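PDB 5WCJ: methyltransferase-like protein 13, which methylates translation elongation factor eEF1A, trimethylating its N-terminus through the C-terminal domain represented by this chain and dimethylating an internal lysine through a separate N-terminal domain. Local coordinates for residues G54-F59 with M122-S127; L58-H63 with S67-V72; S77-A82 with F88-R93. One frame throughout, in Å; residues are numbered along the deposited sequence.

Contact 1: G54-F59 with M122-S127; sequences GSLPLF and MFDVDS. With SAH (S-adenosyl-L-homocysteine), chain F.
A small buried contact sets L56, in the first turn of helix 55-63, against M122 at the end of strand 118-123 and D124 just past it, in the middle of the Rossmann-like methyltransferase sheet. L56 places CG trans to its main-chain nitrogen (chi1 172°), sending the isobutyl group across to the strand, where one methyl does all the touching: CD2 of L56 meets SD of M122 at 3.8 Å and OD2 of D124 at 4.0 Å. Both pairs cross at a slant. The M122 side chain runs straight out beyond CG, which brings its sulfur to the leucine.

The D124 carboxylate is held by three hydrogen bonds, OD2 by NE2 of H23 and OD1 by NE2 of H22 and ND2 of N163. Its OD2 also lies 3.6 Å from CG of SAH, placing it beside the homocysteine arm. With an alanine here, H22, H23 and N163 would probably lose the carboxylate that they share, and the imidazoles would be freer to turn.

Beyond the strand, the chain continues along the bound product. The D124 carbonyl O comes to 3.5 Å from CG of SAH, and N of D126 to 3.5 Å from C5' of SAH. V125 presses a methyl on the adenine, its CG2 lying 3.3 Å from C5 of SAH.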
loop_
_atom_site.group_PDB
_atom_site.type_symbol
_atom_site.label_atom_id
_atom_site.label_comp_id
_atom_site.label_asym_id
_atom_site.label_seq_id
_atom_site.Cartn_x
_atom_site.Cartn_y
_atom_site.Cartn_z
ATOM N N GLY A 54 -1.802 -2.728 -12.426
ATOM C CA GLY A 54 -3.002 -2.863 -11.605
ATOM C C GLY A 54 -3.047 -4.119 -10.737
ATOM O O GLY A 54 -3.972 -4.282 -9.936
ATOM N N SER A 55 -2.042 -4.972 -10.856
ATOM C CA SER A 55 -2.097 -6.277 -10.202
ATOM C C SER A 55 -2.143 -6.194 -8.669
ATOM O O SER A 55 -2.813 -7.014 -8.037
ATOM C CB SER A 55 -0.946 -7.172 -10.651
ATOM O OG SER A 55 0.281 -6.654 -10.208
ATOM N N LEU A 56 -1.452 -5.219 -8.069
ATOM C CA LEU A 56 -1.424 -5.094 -6.595
ATOM C C LEU A 56 -2.798 -4.716 -6.031
ATOM O O LEU A 56 -3.343 -5.441 -5.212
ATOM C CB LEU A 56 -0.309 -4.135 -6.122
ATOM C CG LEU A 56 -0.289 -3.770 -4.633
ATOM C CD1 LEU A 56 -0.047 -5.019 -3.814
ATOM C CD2 LEU A 56 0.783 -2.706 -4.320
ATOM N N PRO A 57 -3.386 -3.589 -6.473
ATOM C CA PRO A 57 -4.721 -3.287 -5.960
ATOM C C PRO A 57 -5.781 -4.327 -6.399
ATOM O O PRO A 57 -6.734 -4.592 -5.661
ATOM C CB PRO A 57 -5.023 -1.895 -6.554
ATOM C CG PRO A 57 -4.081 -1.727 -7.699
ATOM C CD PRO A 57 -2.876 -2.518 -7.360
ATOM N N LEU A 58 -5.615 -4.910 -7.580
ATOM C CA LEU A 58 -6.562 -5.959 -8.039
ATOM C C LEU A 58 -6.510 -7.198 -7.156
ATOM O O LEU A 58 -7.573 -7.802 -6.848
ATOM C CB LEU A 58 -6.313 -6.351 -9.478
ATOM C CG LEU A 58 -7.360 -7.241 -10.150
ATOM C CD1 LEU A 58 -8.738 -6.606 -10.076
ATOM C CD2 LEU A 58 -6.939 -7.472 -11.594
ATOM N N PHE A 59 -5.311 -7.547 -6.708
ATOM C CA PHE A 59 -5.158 -8.690 -5.802
ATOM C C PHE A 59 -5.884 -8.434 -4.485
ATOM O O PHE A 59 -6.617 -9.301 -3.995
ATOM C CB PHE A 59 -3.699 -9.012 -5.520
ATOM C CG PHE A 59 -3.509 -10.218 -4.635
ATOM C CD1 PHE A 59 -3.566 -10.109 -3.240
ATOM C CD2 PHE A 59 -3.272 -11.467 -5.199
ATOM C CE1 PHE A 59 -3.380 -11.231 -2.420
ATOM C CE2 PHE A 59 -3.081 -12.582 -4.386
ATOM C CZ PHE A 59 -3.139 -12.464 -3.001
ATOM N N MET A 122 0.127 2.290 0.802
ATOM C CA MET A 122 1.188 1.639 0.034
ATOM C C MET A 122 1.744 2.593 -0.994
ATOM O O MET A 122 0.973 3.166 -1.789
ATOM C CB MET A 122 0.664 0.374 -0.657
ATOM C CG MET A 122 0.318 -0.760 0.276
ATOM S SD MET A 122 -0.214 -2.214 -0.684
ATOM C CE MET A 122 -0.420 -3.406 0.629
ATOM N N PHE A 123 3.078 2.719 -1.024
ATOM C CA PHE A 123 3.771 3.435 -2.107
ATOM C C PHE A 123 4.461 2.428 -2.990
ATOM O O PHE A 123 5.403 1.756 -2.546
ATOM C CB PHE A 123 4.817 4.405 -1.549
ATOM C CG PHE A 123 4.264 5.674 -0.932
ATOM C CD1 PHE A 123 2.900 5.924 -0.809
ATOM C CD2 PHE A 123 5.153 6.635 -0.439
ATOM C CE1 PHE A 123 2.435 7.081 -0.242
ATOM C CE2 PHE A 123 4.673 7.802 0.126
ATOM C CZ PHE A 123 3.326 8.003 0.252
ATOM N N ASP A 124 3.988 2.337 -4.238
ATOM C CA ASP A 124 4.567 1.499 -5.282
ATOM C C ASP A 124 4.835 2.410 -6.459
ATOM O O ASP A 124 4.351 2.186 -7.572
ATOM C CB ASP A 124 3.563 0.381 -5.642
ATOM C CG ASP A 124 4.156 -0.748 -6.465
ATOM O OD1 ASP A 124 5.385 -0.930 -6.451
ATOM O OD2 ASP A 124 3.344 -1.477 -7.134
ATOM N N VAL A 125 5.555 3.489 -6.188
ATOM C CA VAL A 125 5.709 4.569 -7.154
ATOM C C VAL A 125 7.127 4.565 -7.720
ATOM O O VAL A 125 8.095 4.437 -6.973
ATOM C CB VAL A 125 5.234 5.918 -6.584
ATOM C CG1 VAL A 125 5.767 6.186 -5.204
ATOM C CG2 VAL A 125 5.560 7.067 -7.522
ATOM N N ASP A 126 7.232 4.638 -9.042
ATOM C CA ASP A 126 8.530 4.626 -9.720
ATOM C C ASP A 126 8.422 5.523 -10.942
ATOM O O ASP A 126 7.603 5.254 -11.811
ATOM C CB ASP A 126 8.908 3.201 -10.117
ATOM C CG ASP A 126 10.346 3.080 -10.639
ATOM O OD1 ASP A 126 11.069 4.097 -10.758
ATOM O OD2 ASP A 126 10.748 1.941 -10.942
ATOM N N SER A 127 9.205 6.600 -10.988
ATOM C CA SER A 127 9.164 7.535 -12.133
ATOM C C SER A 127 10.129 7.154 -13.264
ATOM O O SER A 127 10.875 6.175 -13.160
ATOM C CB SER A 127 9.463 8.944 -11.667
ATOM O OG SER A 127 10.754 8.986 -11.108
HETATM C CG SAH F . 4.593 -0.070 -10.232
HETATM S SD SAH F . 4.881 0.985 -11.681
HETATM C "C5'" SAH F . 5.097 2.635 -10.965
HETATM C "C4'" SAH F . 3.799 3.402 -11.119
HETATM O "O4'" SAH F . 3.929 4.670 -10.431
HETATM C "C3'" SAH F . 3.456 3.734 -12.583
HETATM O "O3'" SAH F . 2.091 3.423 -12.842
HETATM C "C2'" SAH F . 3.704 5.245 -12.658
HETATM O "O2'" SAH F . 2.903 5.968 -13.586
HETATM C "C1'" SAH F . 3.304 5.637 -11.243
HETATM N N9 SAH F . 3.770 6.949 -10.803
HETATM C C8 SAH F . 4.987 7.528 -11.058
HETATM N N7 SAH F . 5.162 8.686 -10.467
HETATM C C5 SAH F . 3.980 8.881 -9.774
HETATM C C6 SAH F . 3.536 9.911 -8.929
HETATM N N6 SAH F . 4.284 11.000 -8.613
HETATM N N1 SAH F . 2.296 9.804 -8.408
HETATM C C2 SAH F . 1.547 8.734 -8.722
HETATM N N3 SAH F . 1.866 7.689 -9.491
HETATM C C4 SAH F . 3.107 7.821 -9.985
#

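Contact 2: L58-H63 with S67-V72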
loop_
_atom_site.group_PDB
_atom_site.type_symbol
_atom_site.label_atom_id
_atom_site.label_comp_id
_atom_site.label_asym_id
_atom_site.label_seq_id
_atom_site.Cartn_x
_atom_site.Cartn_y
_atom_site.Cartn_z
ATOM N N LEU A 58 -5.615 -4.910 -7.580
ATOM C CA LEU A 58 -6.562 -5.959 -8.039
ATOM C C LEU A 58 -6.510 -7.198 -7.156
ATOM O O LEU A 58 -7.573 -7.802 -6.848
ATOM C CB LEU A 58 -6.313 -6.351 -9.478
ATOM C CG LEU A 58 -7.360 -7.241 -10.150
ATOM C CD1 LEU A 58 -8.738 -6.606 -10.076
ATOM C CD2 LEU A 58 -6.939 -7.472 -11.594
ATOM N N PHE A 59 -5.311 -7.547 -6.708
ATOM C CA PHE A 59 -5.158 -8.690 -5.802
ATOM C C PHE A 59 -5.884 -8.434 -4.485
ATOM O O PHE A 59 -6.617 -9.301 -3.995
ATOM C CB PHE A 59 -3.699 -9.012 -5.520
ATOM C CG PHE A 59 -3.509 -10.218 -4.635
ATOM C CD1 PHE A 59 -3.566 -10.109 -3.240
ATOM C CD2 PHE A 59 -3.272 -11.467 -5.199
ATOM C CE1 PHE A 59 -3.380 -11.231 -2.420
ATOM C CE2 PHE A 59 -3.081 -12.582 -4.386
ATOM C CZ PHE A 59 -3.139 -12.464 -3.001
ATOM N N VAL A 60 -5.704 -7.246 -3.918
ATOM C CA VAL A 60 -6.315 -6.925 -2.625
ATOM C C VAL A 60 -7.841 -6.893 -2.798
ATOM O O VAL A 60 -8.570 -7.455 -1.989
ATOM C CB VAL A 60 -5.765 -5.593 -2.058
ATOM C CG1 VAL A 60 -6.512 -5.150 -0.816
ATOM C CG2 VAL A 60 -4.262 -5.747 -1.767
ATOM N N HIS A 61 -8.313 -6.235 -3.849
ATOM C CA HIS A 61 -9.753 -6.150 -4.134
ATOM C C HIS A 61 -10.359 -7.538 -4.221
ATOM O O HIS A 61 -11.390 -7.798 -3.626
ATOM C CB HIS A 61 -9.982 -5.416 -5.448
ATOM C CG HIS A 61 -11.404 -5.411 -5.905
ATOM N ND1 HIS A 61 -12.329 -4.498 -5.444
ATOM C CD2 HIS A 61 -12.056 -6.195 -6.798
ATOM C CE1 HIS A 61 -13.494 -4.721 -6.032
ATOM N NE2 HIS A 61 -13.356 -5.748 -6.856
ATOM N N ASP A 62 -9.701 -8.424 -4.952
ATOM C CA ASP A 62 -10.210 -9.799 -5.199
ATOM C C ASP A 62 -10.118 -10.728 -3.996
ATOM O O ASP A 62 -10.964 -11.616 -3.841
ATOM C CB ASP A 62 -9.465 -10.453 -6.375
ATOM C CG ASP A 62 -9.860 -9.872 -7.739
ATOM O OD1 ASP A 62 -10.869 -9.141 -7.847
ATOM O OD2 ASP A 62 -9.153 -10.177 -8.717
ATOM N N HIS A 63 -9.093 -10.566 -3.158
ATOM C CA HIS A 63 -8.884 -11.472 -2.027
ATOM C C HIS A 63 -9.449 -10.954 -0.700
ATOM O O HIS A 63 -9.658 -11.742 0.222
ATOM C CB HIS A 63 -7.401 -11.818 -1.883
ATOM C CG HIS A 63 -6.932 -12.802 -2.899
ATOM N ND1 HIS A 63 -6.608 -12.442 -4.193
ATOM C CD2 HIS A 63 -6.801 -14.149 -2.835
ATOM C CE1 HIS A 63 -6.264 -13.523 -4.871
ATOM N NE2 HIS A 63 -6.367 -14.569 -4.068
ATOM N N SER A 67 -12.356 -4.898 1.481
ATOM C CA SER A 67 -11.396 -3.804 1.283
ATOM C C SER A 67 -12.034 -2.688 0.456
ATOM O O SER A 67 -12.865 -2.936 -0.428
ATOM C CB SER A 67 -10.106 -4.308 0.618
ATOM O OG SER A 67 -10.351 -4.823 -0.683
ATOM N N CYS A 68 -11.621 -1.468 0.762
ATOM C CA CYS A 68 -12.018 -0.275 0.034
ATOM C C CYS A 68 -10.729 0.424 -0.350
ATOM O O CYS A 68 -10.003 0.839 0.511
ATOM C CB CYS A 68 -12.845 0.654 0.912
ATOM S SG CYS A 68 -13.503 2.047 -0.031
ATOM N N ILE A 69 -10.453 0.480 -1.638
ATOM C CA ILE A 69 -9.163 0.960 -2.142
ATOM C C ILE A 69 -9.331 2.269 -2.890
ATOM O O ILE A 69 -10.160 2.374 -3.789
ATOM C CB ILE A 69 -8.553 -0.082 -3.071
ATOM C CG1 ILE A 69 -8.307 -1.396 -2.299
ATOM C CG2 ILE A 69 -7.289 0.454 -3.745
ATOM C CD1 ILE A 69 -7.934 -2.579 -3.179
ATOM N N ASP A 70 -8.484 3.242 -2.555
ATOM C CA ASP A 70 -8.253 4.431 -3.374
ATOM C C ASP A 70 -6.857 4.276 -3.989
ATOM O O ASP A 70 -5.888 4.100 -3.261
ATOM C CB ASP A 70 -8.302 5.670 -2.507
ATOM C CG ASP A 70 -9.724 6.052 -2.101
ATOM O OD1 ASP A 70 -10.557 6.255 -3.006
ATOM O OD2 ASP A 70 -9.993 6.213 -0.890
ATOM N N ALA A 71 -6.789 4.265 -5.308
ATOM C CA ALA A 71 -5.537 4.136 -6.040
ATOM C C ALA A 71 -5.253 5.467 -6.724
ATOM O O ALA A 71 -6.146 6.055 -7.339
ATOM C CB ALA A 71 -5.622 3.021 -7.053
ATOM N N VAL A 72 -4.034 5.961 -6.581
ATOM C CA VAL A 72 -3.640 7.220 -7.204
ATOM C C VAL A 72 -2.558 6.945 -8.244
ATOM O O VAL A 72 -1.585 6.276 -7.962
ATOM C CB VAL A 72 -3.157 8.218 -6.142
ATOM C CG1 VAL A 72 -2.809 9.550 -6.786
ATOM C CG2 VAL A 72 -4.215 8.371 -5.070
HETATM O O HOH W 1 -11.362 -3.005 -3.089
#
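Helix 58-63 runs almost antiparallel to strand 67-72, the two axes at 158° and 8.2 Å apart at their closest. The backbones come nearest where the last turn of the helix faces the start of the strand, the CA atoms of H61 and S67 being 6.1 Å apart.

V60 and I69 supply the apolar part of the contact. Swung opposite the amide N (chi1 172°), CG1 of V60 extends to CD1 of I69 at 3.8 Å, the two side chains meeting obliquely. The same I69 methyl reaches the helix backbone, CD1 lying 3.7 Å from N of H61. L46 of the neighbouring strand touches both V60 and I69 and continues the hydrophobic layer.

S67 turns OG to the helix backbone, 3.4 Å from O of V60, while OG is hydrogen-bonded to the carbonyl of F64 in the turn. A water links the two segments: it lies at the ring edge of H61, 3.0 Å from ND1, and donates to the carbonyl O of S67 at 3.1 Å. That carbonyl also accepts from NH1 of R93.

On the helix itself, H63 folds back over F59. Its ND1 donates to O of F59 at 3.1 Å, with an N-H...O angle of 144°, and sits above the centre of the phenyl ring, so the stacked imidazole is fixed in rotation. N of H63 reaches the same carbonyl from the opposite face of its plane.

With its near-antiparallel helix packed on the returning strand, the unit of strand 44-49, helix 55-63 and strand 67-73 is a classic beta-alpha-beta crossover, the repeating element of Rossmann-like methyltransferases.

Contact 3: S77-A82 with F88-R93; sequences SMLEVA and FSQSDR. With SAH (S-adenosyl-L-homocysteine), chain F.
The return from helix 76-85 to edge strand 94-98, within a beta-alpha-beta unit that starts at strand 67-73, is secured where L79 and A82 meet F88 and Q90. One backbone hydrogen bond ties the loop to the helix: N of F88 donates to O of A82 at 3.1 Å, fairly straight at 158°, although the donor stands well above the carbonyl plane, 40° out of it. The same approach brings the two beta carbons together, CB of A82 lying 3.9 Å from CB of F88.

F88 turns its CG anti to the backbone N (chi1 -170°), which carries the ring inward, where L79 and A82 meet it obliquely. There CD1 of L79 lies 4.0 Å from CE2 of F88, the two side chains crossing at about a right angle. M94 and V96 of the following strand, with L51 and P57, pack round the same ring and place it in the hydrophobic layer beside the sheet.

The other leucine methyl, CD2 of L79, touches NE2 of Q90 at 3.9 Å. Q90 is held through OE1, which accepts from N of V96, so its amide bridges from the strand backbone to the flank of the helix.

One turn before A82, M78 faces the ligand, its bent chain putting CE 3.6 Å from O3' of SAH. Strand 67-73, whose E73 is hydrogen-bonded to SAH, helix 76-85 and strand 94-98 form a beta-alpha-beta unit of the AdoMet-binding Rossmann-like fold.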
loop_
_atom_site.group_PDB
_atom_site.type_symbol
_atom_site.label_atom_id
_atom_site.label_comp_id
_atom_site.label_asym_id
_atom_site.label_seq_id
_atom_site.Cartn_x
_atom_site.Cartn_y
_atom_site.Cartn_z
ATOM N N SER A 77 -2.544 6.902 -19.132
ATOM C CA SER A 77 -2.257 5.787 -20.041
ATOM C C SER A 77 -2.074 4.473 -19.308
ATOM O O SER A 77 -2.371 3.413 -19.860
ATOM C CB SER A 77 -0.978 6.037 -20.855
ATOM O OG SER A 77 -1.194 7.071 -21.784
ATOM N N MET A 78 -1.559 4.532 -18.080
ATOM C CA MET A 78 -1.406 3.328 -17.282
ATOM C C MET A 78 -2.766 2.772 -16.878
ATOM O O MET A 78 -2.976 1.562 -16.918
ATOM C CB MET A 78 -0.525 3.595 -16.045
ATOM C CG MET A 78 0.918 3.968 -16.402
ATOM S SD MET A 78 1.840 2.656 -17.220
ATOM C CE MET A 78 1.981 1.476 -15.903
ATOM N N LEU A 79 -3.666 3.636 -16.453
ATOM C CA LEU A 79 -5.038 3.216 -16.157
ATOM C C LEU A 79 -5.737 2.679 -17.414
ATOM O O LEU A 79 -6.457 1.678 -17.328
ATOM C CB LEU A 79 -5.859 4.334 -15.552
ATOM C CG LEU A 79 -7.354 4.062 -15.268
ATOM C CD1 LEU A 79 -7.512 2.928 -14.269
ATOM C CD2 LEU A 79 -8.083 5.293 -14.773
ATOM N N GLU A 80 -5.552 3.363 -18.543
ATOM C CA GLU A 80 -6.193 2.924 -19.799
ATOM C C GLU A 80 -5.798 1.486 -20.185
ATOM O O GLU A 80 -6.676 0.647 -20.439
ATOM C CB GLU A 80 -5.869 3.891 -20.948
ATOM C CG GLU A 80 -6.939 3.978 -22.024
ATOM N N VAL A 81 -4.499 1.211 -20.243
ATOM C CA VAL A 81 -4.016 -0.108 -20.642
ATOM C C VAL A 81 -4.446 -1.185 -19.647
ATOM O O VAL A 81 -4.820 -2.293 -20.048
ATOM C CB VAL A 81 -2.479 -0.139 -20.910
ATOM C CG1 VAL A 81 -1.680 0.008 -19.640
ATOM C CG2 VAL A 81 -2.065 -1.426 -21.612
ATOM N N ALA A 82 -4.384 -0.875 -18.349
ATOM C CA ALA A 82 -4.780 -1.856 -17.344
ATOM C C ALA A 82 -6.286 -2.209 -17.433
ATOM O O ALA A 82 -6.674 -3.364 -17.240
ATOM C CB ALA A 82 -4.428 -1.377 -15.951
ATOM N N PHE A 88 -8.303 -4.875 -15.029
ATOM C CA PHE A 88 -8.542 -3.913 -13.990
ATOM C C PHE A 88 -9.907 -3.251 -14.185
ATOM O O PHE A 88 -10.323 -2.989 -15.312
ATOM C CB PHE A 88 -7.438 -2.854 -13.976
ATOM C CG PHE A 88 -7.507 -1.987 -12.770
ATOM C CD1 PHE A 88 -7.006 -2.444 -11.563
ATOM C CD2 PHE A 88 -8.173 -0.771 -12.813
ATOM C CE1 PHE A 88 -7.124 -1.668 -10.429
ATOM C CE2 PHE A 88 -8.291 0.005 -11.672
ATOM C CZ PHE A 88 -7.767 -0.449 -10.485
ATOM N N SER A 89 -10.616 -2.991 -13.098
ATOM C CA SER A 89 -11.839 -2.194 -13.187
ATOM C C SER A 89 -12.086 -1.463 -11.893
ATOM O O SER A 89 -11.590 -1.854 -10.845
ATOM C CB SER A 89 -13.058 -3.078 -13.517
ATOM O OG SER A 89 -13.241 -4.008 -12.474
ATOM N N GLN A 90 -12.826 -0.376 -11.999
ATOM C CA GLN A 90 -13.245 0.402 -10.857
ATOM C C GLN A 90 -14.613 -0.028 -10.456
ATOM O O GLN A 90 -15.368 -0.555 -11.288
ATOM C CB GLN A 90 -13.216 1.874 -11.207
ATOM C CG GLN A 90 -11.785 2.324 -11.479
ATOM C CD GLN A 90 -11.689 3.808 -11.685
ATOM O OE1 GLN A 90 -11.950 4.563 -10.765
ATOM N NE2 GLN A 90 -11.318 4.227 -12.895
ATOM N N SER A 91 -14.915 0.192 -9.182
ATOM C CA SER A 91 -16.198 -0.183 -8.569
ATOM C C SER A 91 -16.421 0.670 -7.344
ATOM O O SER A 91 -15.585 1.525 -7.027
ATOM C CB SER A 91 -16.177 -1.672 -8.169
ATOM O OG SER A 91 -15.263 -1.910 -7.102
ATOM N N ASP A 92 -17.522 0.425 -6.635
ATOM C CA ASP A 92 -17.787 1.090 -5.349
ATOM C C ASP A 92 -16.654 0.939 -4.314
ATOM O O ASP A 92 -16.406 1.848 -3.540
ATOM C CB ASP A 92 -19.094 0.563 -4.738
ATOM N N ARG A 93 -15.965 -0.196 -4.344
ATOM C CA ARG A 93 -14.828 -0.491 -3.463
ATOM C C ARG A 93 -13.431 -0.215 -4.048
ATOM O O ARG A 93 -12.451 -0.478 -3.366
ATOM C CB ARG A 93 -14.820 -1.988 -3.117
ATOM C CG ARG A 93 -16.043 -2.502 -2.400
ATOM C CD ARG A 93 -15.784 -3.878 -1.802
ATOM N NE ARG A 93 -15.486 -4.945 -2.777
ATOM C CZ ARG A 93 -14.349 -5.649 -2.873
ATOM N NH1 ARG A 93 -13.282 -5.423 -2.090
ATOM N NH2 ARG A 93 -14.270 -6.616 -3.778
HETATM C CG SAH F . 4.593 -0.070 -10.232
HETATM S SD SAH F . 4.881 0.985 -11.681
HETATM C "C5'" SAH F . 5.097 2.635 -10.965
HETATM C "C4'" SAH F . 3.799 3.402 -11.119
HETATM O "O4'" SAH F . 3.929 4.670 -10.431
HETATM C "C3'" SAH F . 3.456 3.734 -12.583
HETATM O "O3'" SAH F . 2.091 3.423 -12.842
HETATM C "C2'" SAH F . 3.704 5.245 -12.658
HETATM O "O2'" SAH F . 2.903 5.968 -13.586
HETATM C "C1'" SAH F . 3.304 5.637 -11.243
HETATM N N9 SAH F . 3.770 6.949 -10.803
HETATM C C8 SAH F . 4.987 7.528 -11.058
HETATM N N7 SAH F . 5.162 8.686 -10.467
HETATM C C5 SAH F . 3.980 8.881 -9.774
HETATM C C6 SAH F . 3.536 9.911 -8.929
HETATM N N6 SAH F . 4.284 11.000 -8.613
HETATM N N1 SAH F . 2.296 9.804 -8.408
HETATM C C2 SAH F . 1.547 8.734 -8.722
HETATM N N3 SAH F . 1.866 7.689 -9.491
HETATM C C4 SAH F . 3.107 7.821 -9.985
#

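In the fold
All three contacts lie around the parallel strands near SAH, with centres 10 to 12 Å apart. Contacts 1 and 2 share L58 and F59 on helix 55-63, which leans on the end of strand 118-123 through its first turn and on strand 67-73 further along. Along the chain contact 2 starts from the same stretch as contact 1 and closes before contact 3 opens, while contact 3 lies wholly between the segments of contact 1. The backbone O of R93 accepts from I69 N, joining contact 3 to contact 2, and G54 O of contact 1 lies near F88 CD1. Contacts 1 and 3 both touch SAH, consistent with one pocket lined from several elements of the fold.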